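Local coordinates for protein hemin degrading factor (Pseudomonas aeruginosa, PDB 4MF9) that binds heme, probably delivers it to the heme oxygenase HemO and may also degrade heme itself, at residues E344-R347 against D348-E352. Residues are numbered along the deposited sequence; the frame is centred on the assembly and turned at random.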
loop_
_atom_site.group_PDB
_atom_site.type_symbol
_atom_site.label_atom_id
_atom_site.label_comp_id
_atom_site.label_asym_id
_atom_site.label_seq_id
_atom_site.Cartn_x
_atom_site.Cartn_y
_atom_site.Cartn_z
ATOM N N GLU A 344 12.638 -1.848 -21.376
ATOM C CA GLU A 344 13.532 -0.743 -21.350
ATOM C C GLU A 344 14.424 -0.867 -20.112
ATOM O O GLU A 344 14.025 -1.390 -19.097
ATOM C CB GLU A 344 12.806 0.591 -21.354
ATOM C CG GLU A 344 11.395 0.617 -21.888
ATOM C CD GLU A 344 10.861 2.017 -21.834
ATOM O OE1 GLU A 344 10.884 2.643 -20.780
ATOM O OE2 GLU A 344 10.504 2.533 -22.876
ATOM N N PRO A 345 15.632 -0.396 -20.250
ATOM C CA PRO A 345 16.556 -0.261 -19.137
ATOM C C PRO A 345 16.156 0.956 -18.328
ATOM O O PRO A 345 15.406 1.750 -18.845
ATOM C CB PRO A 345 17.869 0.014 -19.845
ATOM C CG PRO A 345 17.460 0.719 -21.054
ATOM C CD PRO A 345 16.262 -0.007 -21.511
ATOM N N GLU A 346 16.655 1.139 -17.131
ATOM C CA GLU A 346 16.284 2.289 -16.362
ATOM C C GLU A 346 16.914 3.512 -16.974
ATOM O O GLU A 346 17.820 3.393 -17.743
ATOM C CB GLU A 346 16.592 2.116 -14.863
ATOM C CG GLU A 346 18.039 2.317 -14.420
ATOM C CD GLU A 346 18.288 2.026 -12.954
ATOM O OE1 GLU A 346 17.350 1.886 -12.201
ATOM O OE2 GLU A 346 19.445 1.909 -12.554
ATOM N N ARG A 347 16.399 4.684 -16.661
ATOM C CA ARG A 347 16.880 5.915 -17.244
ATOM C C ARG A 347 18.109 6.442 -16.524
ATOM O O ARG A 347 18.263 6.216 -15.373
ATOM C CB ARG A 347 15.776 6.962 -17.341
ATOM C CG ARG A 347 14.462 6.367 -17.746
ATOM C CD ARG A 347 13.348 7.324 -18.037
ATOM N NE ARG A 347 13.500 8.669 -17.528
ATOM C CZ ARG A 347 12.957 9.732 -18.092
ATOM N NH1 ARG A 347 12.165 9.615 -19.139
ATOM N NH2 ARG A 347 13.186 10.894 -17.596
ATOM N N ASP A 348 18.991 7.109 -17.226
ATOM C CA ASP A 348 20.211 7.589 -16.639
ATOM C C ASP A 348 19.968 8.629 -15.581
ATOM O O ASP A 348 20.647 8.672 -14.625
ATOM C CB ASP A 348 21.155 8.150 -17.727
ATOM C CG ASP A 348 21.431 7.174 -18.864
ATOM O OD1 ASP A 348 21.656 7.566 -20.011
ATOM O OD2 ASP A 348 21.434 5.992 -18.648
ATOM N N ASP A 349 18.979 9.459 -15.775
ATOM C CA ASP A 349 18.709 10.516 -14.846
ATOM C C ASP A 349 18.301 9.963 -13.486
ATOM O O ASP A 349 18.707 10.424 -12.459
ATOM C CB ASP A 349 17.745 11.608 -15.437
ATOM C CG ASP A 349 16.374 11.071 -15.837
ATOM O OD1 ASP A 349 15.621 11.781 -16.531
ATOM O OD2 ASP A 349 16.061 9.936 -15.498
ATOM N N TRP A 350 17.527 8.913 -13.524
ATOM C CA TRP A 350 17.153 8.240 -12.288
ATOM C C TRP A 350 18.378 7.649 -11.589
ATOM O O TRP A 350 18.620 7.923 -10.406
ATOM C CB TRP A 350 16.114 7.142 -12.523
ATOM C CG TRP A 350 16.017 6.228 -11.333
ATOM C CD1 TRP A 350 16.413 4.916 -11.255
ATOM C CD2 TRP A 350 15.530 6.576 -10.034
ATOM N NE1 TRP A 350 16.182 4.429 -9.987
ATOM C CE2 TRP A 350 15.639 5.431 -9.222
ATOM C CE3 TRP A 350 15.002 7.745 -9.483
ATOM C CZ2 TRP A 350 15.240 5.431 -7.887
ATOM C CZ3 TRP A 350 14.612 7.740 -8.172
ATOM C CH2 TRP A 350 14.732 6.595 -7.385
ATOM N N ARG A 351 19.179 6.918 -12.341
ATOM C CA ARG A 351 20.292 6.233 -11.763
ATOM C C ARG A 351 21.263 7.212 -11.188
ATOM O O ARG A 351 21.734 7.019 -10.172
ATOM C CB ARG A 351 20.920 5.259 -12.754
ATOM C CG ARG A 351 22.237 4.672 -12.270
ATOM C CD ARG A 351 22.870 3.660 -13.219
ATOM N NE ARG A 351 22.036 2.544 -13.561
ATOM C CZ ARG A 351 22.338 1.553 -14.372
ATOM N NH1 ARG A 351 23.518 1.469 -14.948
ATOM N NH2 ARG A 351 21.447 0.630 -14.596
ATOM N N GLU A 352 21.493 8.307 -11.861
ATOM C CA GLU A 352 22.331 9.340 -11.363
ATOM C C GLU A 352 21.810 9.944 -10.064
ATOM O O GLU A 352 22.548 10.127 -9.170
ATOM C CB GLU A 352 22.527 10.419 -12.416
ATOM C CG GLU A 352 23.231 11.640 -11.863
ATOM C CD GLU A 352 23.341 12.765 -12.846
ATOM O OE1 GLU A 352 24.308 13.500 -12.755
ATOM O OE2 GLU A 352 22.456 12.916 -13.699
HETATM O O HOH W 1 20.836 2.619 -17.939
#
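The carboxylate of Glu-346 meets two flat groups at their edges, the guanidinium of Arg-351 and the indole of Trp-350, its plane turned 69° from each. Arg-351 presents its side, NE and NH2 both converging on OE2 of Glu-346; NE, 2.9 Å away, takes the anti lone pair, whereas NH2, at 3.1 Å from the same oxygen, arrives tilted out of the carboxylate plane. Above one face of the Arg-351 guanidinium, displaced toward its rim, lies a water that donates to Glu-346 O and, weakly, to Asp-348 OD2. OE1 of Glu-346 approaches the indole rim, 3.3 Å from CD1 of Trp-350. With chi1 at 79°, Glu-346 tucks CG between its backbone N and carbonyl carbon, and the chain reaches forward to helix 348-355. Thr-321 of strand 320-326 ties down both loop and helix start, its OG1 bonding Glu-346 OE2 and its O bonding Trp-350 NE1. In a second salt bridge, Arg-347 NH2 reaches the syn lone pair of Asp-349 OD1 at 2.8 Å, with OD1 well out of the Arg-347 guanidinium plane. N-cap Arg-347 accepts through O from Arg-351 N at 3.2 Å. This loop of the second HemS/ChuX domain also carries heme-binding Arg-340. Three donors on OE2 would probably keep buried Glu-346 ionised and fix its rotation, holding loop to helix, with the Glu-346 side chain about 7 Å from the bound heme.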